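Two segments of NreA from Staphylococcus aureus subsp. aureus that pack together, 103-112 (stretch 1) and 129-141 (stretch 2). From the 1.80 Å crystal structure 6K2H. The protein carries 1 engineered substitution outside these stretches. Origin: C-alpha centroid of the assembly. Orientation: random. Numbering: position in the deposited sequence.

Stretch 1 103-112: TAVLAVPLWY
Stretch 2, residues 129-141: PLPKIFDNDDIQR

This is a mainly apolar contact in which one face of an extended strand is covered by a loop and the short helix that follows it, with a small polar cluster near the strand's C-terminal end. The strand runs to Y112 and the helix spans N136 to Q140. Their axes approach to 9.0 Å, with 67° between their N-to-C directions. Both stretches advance together: by CA atoms, A104 lies nearest L130, L106 nearest I133, P109 nearest N136 and L110 nearest I139. Strand alternation points A104, L106 and V108 toward the partner. L130 (m, t) places CD2 3.8 Å from A104 CB. L106 (t, p) has the largest covered area; its CD2 lies 3.8 Å from F134 CD2, oblique to the ring, and 3.7 Å from K132 O. I139 (m, m) points toward the strand, with CG1 3.8 Å from V108 CG2 (V108 is m). L110 (m, t) points away, yet its CD2 reaches I139 CG2 at 4.0 Å. N136 (m) supplies the polar link. W111 (m, chi2 93°) donates from NE1 to N136 OD1 at 3.0 Å, a weak bond bent to 137° at the ring edge. One water donates to N136 OD1 (2.4 Å) and P109 O (2.7 Å). Before the helix, D135 N bonds D138 OD2 at 2.8 Å.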

# COMPACT_ATOMS: atom_id res chain seq x y z
N THR A 103 -7.80 -9.31 -1.04
CA THR A 103 -9.22 -9.29 -1.43
C THR A 103 -9.89 -7.97 -1.16
O THR A 103 -10.95 -7.74 -1.66
CB THR A 103 -10.00 -10.47 -0.81
OG1 THR A 103 -9.89 -10.44 0.61
CG2 THR A 103 -9.44 -11.80 -1.34
N ALA A 104 -9.28 -7.11 -0.35
CA ALA A 104 -9.73 -5.70 -0.14
C ALA A 104 -8.50 -4.89 0.18
O ALA A 104 -7.55 -5.40 0.79
CB ALA A 104 -10.72 -5.61 0.99
N VAL A 105 -8.51 -3.62 -0.19
CA VAL A 105 -7.36 -2.74 0.07
C VAL A 105 -7.77 -1.30 0.35
O VAL A 105 -8.80 -0.81 -0.17
CB VAL A 105 -6.27 -2.73 -1.06
CG1 VAL A 105 -5.63 -4.09 -1.23
CG2 VAL A 105 -6.84 -2.33 -2.37
N LEU A 106 -6.97 -0.65 1.17
CA LEU A 106 -7.10 0.77 1.53
C LEU A 106 -5.68 1.31 1.33
O LEU A 106 -4.76 0.95 2.09
CB LEU A 106 -7.52 0.94 2.99
CG LEU A 106 -7.35 2.34 3.61
CD1 LEU A 106 -8.15 3.35 2.86
CD2 LEU A 106 -7.74 2.30 5.07
N ALA A 107 -5.49 2.19 0.34
CA ALA A 107 -4.17 2.78 0.12
C ALA A 107 -4.24 4.29 0.37
O ALA A 107 -5.07 4.97 -0.21
CB ALA A 107 -3.71 2.51 -1.22
N VAL A 108 -3.41 4.74 1.30
CA VAL A 108 -3.45 6.17 1.70
C VAL A 108 -2.16 6.92 1.46
O VAL A 108 -1.08 6.36 1.66
CB VAL A 108 -3.86 6.28 3.16
CG1 VAL A 108 -5.22 5.68 3.41
CG2 VAL A 108 -2.82 5.67 4.11
N PRO A 109 -2.24 8.20 1.04
CA PRO A 109 -1.01 8.96 0.83
C PRO A 109 -0.35 9.28 2.16
O PRO A 109 -1.05 9.52 3.20
CB PRO A 109 -1.49 10.21 0.15
CG PRO A 109 -2.88 10.41 0.58
CD PRO A 109 -3.43 8.98 0.66
N LEU A 110 0.97 9.27 2.15
CA LEU A 110 1.76 9.72 3.30
C LEU A 110 2.28 11.11 2.95
O LEU A 110 2.89 11.29 1.88
CB LEU A 110 2.89 8.77 3.58
CG LEU A 110 2.39 7.40 4.06
CD1 LEU A 110 3.61 6.56 4.32
CD2 LEU A 110 1.60 7.48 5.37
N TRP A 111 1.89 12.10 3.75
CA TRP A 111 2.23 13.51 3.49
C TRP A 111 3.31 14.01 4.43
O TRP A 111 3.36 13.67 5.63
CB TRP A 111 1.01 14.40 3.73
CG TRP A 111 -0.14 14.18 2.82
CD1 TRP A 111 -1.24 13.35 3.01
CD2 TRP A 111 -0.31 14.76 1.54
NE1 TRP A 111 -2.06 13.42 1.91
CE2 TRP A 111 -1.54 14.29 1.01
CE3 TRP A 111 0.46 15.61 0.77
CZ2 TRP A 111 -1.99 14.66 -0.24
CZ3 TRP A 111 -0.04 16.05 -0.46
CH2 TRP A 111 -1.27 15.54 -0.96
N TYR A 112 4.15 14.90 3.90
CA TYR A 112 5.08 15.67 4.73
C TYR A 112 5.21 17.05 4.12
O TYR A 112 5.58 17.15 2.96
CB TYR A 112 6.41 14.98 4.78
CG TYR A 112 7.31 15.66 5.78
CD1 TYR A 112 6.91 15.81 7.12
CD2 TYR A 112 8.52 16.20 5.40
CE1 TYR A 112 7.70 16.44 8.03
CE2 TYR A 112 9.33 16.83 6.34
CZ TYR A 112 8.92 16.96 7.64
OH TYR A 112 9.74 17.56 8.58
N PRO A 129 -13.62 -8.07 5.34
CA PRO A 129 -13.83 -6.65 5.03
C PRO A 129 -12.84 -5.66 5.69
O PRO A 129 -12.24 -5.92 6.79
CB PRO A 129 -15.26 -6.39 5.54
CG PRO A 129 -15.90 -7.74 5.50
CD PRO A 129 -14.81 -8.68 5.98
N LEU A 130 -12.69 -4.52 5.05
CA LEU A 130 -11.96 -3.41 5.59
C LEU A 130 -12.66 -2.99 6.89
O LEU A 130 -13.81 -2.77 6.86
CB LEU A 130 -12.01 -2.24 4.63
CG LEU A 130 -11.36 -2.43 3.26
CD1 LEU A 130 -11.63 -1.21 2.40
CD2 LEU A 130 -9.88 -2.73 3.37
N PRO A 131 -11.94 -2.90 8.02
CA PRO A 131 -12.69 -2.46 9.21
C PRO A 131 -13.19 -1.05 9.14
O PRO A 131 -14.28 -0.84 9.57
CB PRO A 131 -11.69 -2.66 10.36
CG PRO A 131 -10.71 -3.66 9.89
CD PRO A 131 -10.60 -3.31 8.37
N LYS A 132 -12.36 -0.11 8.66
CA LYS A 132 -12.59 1.33 8.71
C LYS A 132 -11.73 2.05 7.66
O LYS A 132 -10.57 1.69 7.45
CB LYS A 132 -12.19 1.79 10.10
CG LYS A 132 -12.23 3.23 10.32
CD LYS A 132 -11.90 3.56 11.80
CE LYS A 132 -12.30 4.95 12.03
NZ LYS A 132 -12.15 5.29 13.48
N ILE A 133 -12.30 3.06 7.01
CA ILE A 133 -11.60 3.86 5.98
C ILE A 133 -11.00 5.06 6.73
O ILE A 133 -11.73 5.75 7.41
CB ILE A 133 -12.71 4.37 5.00
CG1 ILE A 133 -13.39 3.16 4.37
CG2 ILE A 133 -12.20 5.28 3.91
CD1 ILE A 133 -12.42 2.20 3.70
N PHE A 134 -9.69 5.30 6.60
CA PHE A 134 -9.01 6.44 7.18
C PHE A 134 -8.77 7.59 6.20
O PHE A 134 -8.45 7.38 5.04
CB PHE A 134 -7.63 6.02 7.70
CG PHE A 134 -7.71 4.94 8.71
CD1 PHE A 134 -8.45 5.14 9.85
CD2 PHE A 134 -7.09 3.72 8.51
CE1 PHE A 134 -8.55 4.14 10.80
CE2 PHE A 134 -7.18 2.71 9.46
CZ PHE A 134 -7.93 2.92 10.60
N ASP A 135 -8.92 8.79 6.76
CA ASP A 135 -8.63 10.07 6.13
C ASP A 135 -7.18 10.39 6.26
O ASP A 135 -6.47 9.72 7.00
CB ASP A 135 -9.34 11.21 6.93
CG ASP A 135 -10.45 11.80 6.20
OD1 ASP A 135 -11.25 12.47 6.88
OD2 ASP A 135 -10.54 11.64 4.97
N ASN A 136 -6.76 11.48 5.61
CA ASN A 136 -5.44 12.07 5.83
C ASN A 136 -5.27 12.51 7.27
O ASN A 136 -4.22 12.32 7.87
CB ASN A 136 -5.21 13.31 4.94
CG ASN A 136 -5.06 12.98 3.47
OD1 ASN A 136 -4.44 11.99 3.09
ND2 ASN A 136 -5.57 13.88 2.62
N ASP A 137 -6.30 13.15 7.81
CA ASP A 137 -6.29 13.55 9.22
C ASP A 137 -6.10 12.31 10.12
O ASP A 137 -5.25 12.30 11.02
CB ASP A 137 -7.56 14.37 9.59
CG ASP A 137 -7.89 15.49 8.54
OD1 ASP A 137 -7.03 15.91 7.71
OD2 ASP A 137 -9.06 15.94 8.54
N ASP A 138 -6.78 11.21 9.80
CA ASP A 138 -6.68 9.99 10.65
C ASP A 138 -5.27 9.42 10.63
O ASP A 138 -4.68 9.09 11.67
CB ASP A 138 -7.66 8.93 10.17
CG ASP A 138 -9.12 9.37 10.25
OD1 ASP A 138 -9.47 10.10 11.20
OD2 ASP A 138 -9.91 8.96 9.34
N ILE A 139 -4.72 9.33 9.42
CA ILE A 139 -3.35 8.80 9.29
C ILE A 139 -2.32 9.67 9.98
O ILE A 139 -1.40 9.14 10.54
CB ILE A 139 -2.96 8.63 7.83
CG1 ILE A 139 -3.97 7.71 7.12
CG2 ILE A 139 -1.55 8.03 7.71
CD1 ILE A 139 -4.11 6.33 7.69
N GLN A 140 -2.47 10.99 9.95
CA GLN A 140 -1.59 11.87 10.77
C GLN A 140 -1.71 11.67 12.29
O GLN A 140 -0.75 11.92 13.03
CB GLN A 140 -1.77 13.36 10.43
CG GLN A 140 -0.69 13.89 9.49
CD GLN A 140 0.72 13.94 10.10
OE1 GLN A 140 1.06 13.19 11.03
NE2 GLN A 140 1.55 14.81 9.55
N ARG A 141 -2.87 11.19 12.73
CA ARG A 141 -3.08 10.72 14.11
C ARG A 141 -2.53 9.30 14.36
O ARG A 141 -2.75 8.76 15.44
CB ARG A 141 -4.59 10.77 14.46
CG ARG A 141 -5.19 12.14 14.75
CD ARG A 141 -4.58 13.27 13.94
NE ARG A 141 -5.53 14.33 13.61
CZ ARG A 141 -5.34 15.65 13.78
NH1 ARG A 141 -6.30 16.49 13.42
NH2 ARG A 141 -4.21 16.15 14.29
O HOH W 1 -3.59 9.94 4.09